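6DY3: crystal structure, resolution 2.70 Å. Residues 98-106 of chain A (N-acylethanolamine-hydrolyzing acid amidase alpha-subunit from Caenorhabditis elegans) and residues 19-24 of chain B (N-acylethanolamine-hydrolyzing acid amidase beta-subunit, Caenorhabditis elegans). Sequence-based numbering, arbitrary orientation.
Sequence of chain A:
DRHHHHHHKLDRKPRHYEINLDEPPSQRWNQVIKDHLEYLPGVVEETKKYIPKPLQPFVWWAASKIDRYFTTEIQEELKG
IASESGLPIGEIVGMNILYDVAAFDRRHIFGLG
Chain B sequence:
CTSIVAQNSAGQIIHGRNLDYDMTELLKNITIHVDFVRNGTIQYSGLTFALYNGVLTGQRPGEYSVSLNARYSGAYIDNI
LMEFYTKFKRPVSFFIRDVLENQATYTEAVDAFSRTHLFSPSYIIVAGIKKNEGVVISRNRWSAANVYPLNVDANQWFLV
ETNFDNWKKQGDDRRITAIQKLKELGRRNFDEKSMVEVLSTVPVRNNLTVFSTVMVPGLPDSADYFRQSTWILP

Chain A, residues 98-106: LYDVAAFDR
Chain B 19-24: LDYDMT

Two aspartates face each other across this contact: Asp A105 OD2 lies 3.7 Å from Asp B22 OD1. Like charges should repel, but each carboxylate has other hydrogen-bond partners. Water 2 donates to Asp B22 OD2 (2.4 Å) and accepts from Asp A105 N (3.2 Å), so it bridges the two chains. Both aspartates point CA-to-CB toward the other stretch, with chi1 t (-160°).

Leu A98 to Val A101 forms a type I turn, closed by Val A101 N to Leu A98 O (3.2 Å). Ala A103 N then bonds Asp A100 O (3.1 Å). In chain B, a strand ends at Asp B20, and Met B23 is at the N-cap position, right before a helix. Thr B24 OG1 (chi1 m) bonds Tyr B21 O at 2.6 Å.

The register sets Ala A103 CA (phi/psi -77/-40) 4.1 Å from Tyr B21 CA (-141/129). Asp B22 N (-62/-35) donates to Ala A103 O at 2.9 Å. Ala A102 O (-99/4) takes two weak bonds, from Asp B22 N (3.3 Å) and Met B23 N (3.5 Å).

Tyr B21 is t (chi2 81°). Ala A103 CA sits over its ring face, 3.9 Å from the centroid, a CH-pi contact. Ala A102 CB makes apolar contact with Tyr B21 CZ (3.7 Å). Water 1 links Tyr B21 OH (2.5 Å), Tyr A99 O (2.7 Å) and Ala A102 N (3.0 Å).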

# COMPACT_ATOMS: atom_id res chain seq x y z
N LEU A 98 -6.09 -9.93 -5.81
CA LEU A 98 -5.12 -10.62 -4.95
C LEU A 98 -3.85 -9.77 -4.85
O LEU A 98 -2.77 -10.13 -5.33
CB LEU A 98 -4.83 -12.01 -5.51
CG LEU A 98 -6.06 -12.89 -5.76
CD1 LEU A 98 -5.65 -14.26 -6.24
CD2 LEU A 98 -6.94 -12.99 -4.52
N TYR A 99 -4.01 -8.62 -4.19
CA TYR A 99 -2.99 -7.58 -4.22
C TYR A 99 -1.67 -8.08 -3.64
O TYR A 99 -0.60 -7.62 -4.06
CB TYR A 99 -3.47 -6.34 -3.46
CG TYR A 99 -3.73 -6.56 -1.98
CD1 TYR A 99 -2.73 -6.31 -1.04
CD2 TYR A 99 -4.96 -7.01 -1.53
CE1 TYR A 99 -2.96 -6.52 0.31
CE2 TYR A 99 -5.19 -7.22 -0.18
CZ TYR A 99 -4.19 -6.97 0.74
OH TYR A 99 -4.41 -7.18 2.09
N ASP A 100 -1.71 -9.02 -2.70
CA ASP A 100 -0.52 -9.46 -1.98
C ASP A 100 -0.11 -10.89 -2.32
O ASP A 100 0.68 -11.50 -1.59
CB ASP A 100 -0.74 -9.35 -0.47
CG ASP A 100 -1.75 -10.38 0.04
OD1 ASP A 100 -2.59 -10.84 -0.76
OD2 ASP A 100 -1.69 -10.74 1.24
N VAL A 101 -0.61 -11.44 -3.43
CA VAL A 101 -0.37 -12.85 -3.70
C VAL A 101 1.11 -13.11 -3.94
O VAL A 101 1.63 -14.17 -3.57
CB VAL A 101 -1.22 -13.32 -4.89
CG1 VAL A 101 -0.77 -12.65 -6.19
CG2 VAL A 101 -1.18 -14.83 -5.01
N ALA A 102 1.82 -12.16 -4.55
CA ALA A 102 3.24 -12.31 -4.81
C ALA A 102 4.10 -11.58 -3.78
O ALA A 102 5.33 -11.57 -3.91
CB ALA A 102 3.58 -11.81 -6.22
N ALA A 103 3.48 -10.98 -2.76
CA ALA A 103 4.24 -10.29 -1.73
C ALA A 103 4.88 -11.26 -0.74
O ALA A 103 6.02 -11.05 -0.33
CB ALA A 103 3.32 -9.31 -1.00
N PHE A 104 4.16 -12.31 -0.37
CA PHE A 104 4.62 -13.25 0.65
C PHE A 104 4.49 -14.66 0.08
O PHE A 104 3.37 -15.13 -0.17
CB PHE A 104 3.80 -13.08 1.94
CG PHE A 104 4.32 -13.88 3.10
CD1 PHE A 104 5.63 -13.75 3.50
CD2 PHE A 104 3.48 -14.74 3.79
CE1 PHE A 104 6.11 -14.49 4.58
CE2 PHE A 104 3.96 -15.47 4.86
CZ PHE A 104 5.27 -15.35 5.26
N ASP A 105 5.62 -15.32 -0.13
CA ASP A 105 5.61 -16.63 -0.77
C ASP A 105 5.04 -17.68 0.17
O ASP A 105 5.60 -17.94 1.24
CB ASP A 105 7.03 -17.02 -1.20
CG ASP A 105 7.04 -18.08 -2.28
OD1 ASP A 105 6.00 -18.75 -2.48
OD2 ASP A 105 8.09 -18.25 -2.93
N ARG A 106 3.92 -18.29 -0.23
CA ARG A 106 3.24 -19.29 0.58
C ARG A 106 2.99 -20.57 -0.22
O ARG A 106 2.06 -21.33 0.08
CB ARG A 106 1.93 -18.73 1.13
CG ARG A 106 2.13 -17.69 2.22
CD ARG A 106 0.81 -17.04 2.64
NE ARG A 106 0.31 -16.10 1.63
CZ ARG A 106 -0.71 -15.27 1.83
NH1 ARG A 106 -1.34 -15.25 3.00
NH2 ARG A 106 -1.10 -14.45 0.86
N LEU B 19 8.19 -1.35 1.60
CA LEU B 19 7.40 -2.38 0.93
C LEU B 19 8.30 -3.57 0.65
O LEU B 19 9.25 -3.47 -0.14
CB LEU B 19 6.78 -1.85 -0.36
CG LEU B 19 5.84 -2.86 -1.01
CD1 LEU B 19 4.43 -2.63 -0.51
CD2 LEU B 19 5.92 -2.78 -2.53
N ASP B 20 8.01 -4.70 1.29
CA ASP B 20 8.72 -5.95 1.04
C ASP B 20 7.85 -6.86 0.18
O ASP B 20 6.68 -7.10 0.49
CB ASP B 20 9.10 -6.64 2.35
CG ASP B 20 10.02 -5.79 3.23
OD1 ASP B 20 9.95 -5.91 4.47
OD2 ASP B 20 10.82 -4.99 2.69
N TYR B 21 8.44 -7.36 -0.90
CA TYR B 21 7.72 -8.10 -1.92
C TYR B 21 8.60 -9.25 -2.37
O TYR B 21 9.77 -9.03 -2.70
CB TYR B 21 7.38 -7.19 -3.10
CG TYR B 21 6.18 -7.57 -3.93
CD1 TYR B 21 4.89 -7.25 -3.52
CD2 TYR B 21 6.35 -8.22 -5.15
CE1 TYR B 21 3.80 -7.59 -4.29
CE2 TYR B 21 5.26 -8.56 -5.94
CZ TYR B 21 3.99 -8.24 -5.50
OH TYR B 21 2.91 -8.57 -6.29
N ASP B 22 8.05 -10.47 -2.38
CA ASP B 22 8.85 -11.64 -2.74
C ASP B 22 9.37 -11.54 -4.17
O ASP B 22 10.48 -11.98 -4.46
CB ASP B 22 8.02 -12.91 -2.57
CG ASP B 22 8.88 -14.14 -2.45
OD1 ASP B 22 9.13 -14.79 -3.49
OD2 ASP B 22 9.32 -14.44 -1.32
N MET B 23 8.57 -10.97 -5.06
CA MET B 23 8.95 -10.80 -6.46
C MET B 23 9.69 -9.47 -6.64
O MET B 23 9.30 -8.59 -7.40
CB MET B 23 7.70 -10.87 -7.33
CG MET B 23 7.92 -11.19 -8.78
SD MET B 23 6.32 -11.25 -9.61
CE MET B 23 5.97 -9.50 -9.82
N THR B 24 10.81 -9.37 -5.92
CA THR B 24 11.41 -8.08 -5.61
C THR B 24 11.89 -7.35 -6.87
O THR B 24 11.45 -6.23 -7.16
CB THR B 24 12.58 -8.29 -4.64
OG1 THR B 24 12.20 -9.22 -3.62
CG2 THR B 24 12.97 -6.98 -4.00
O HOH W 1 0.77 -9.52 -5.37
O HOH W 2 8.39 -13.94 0.86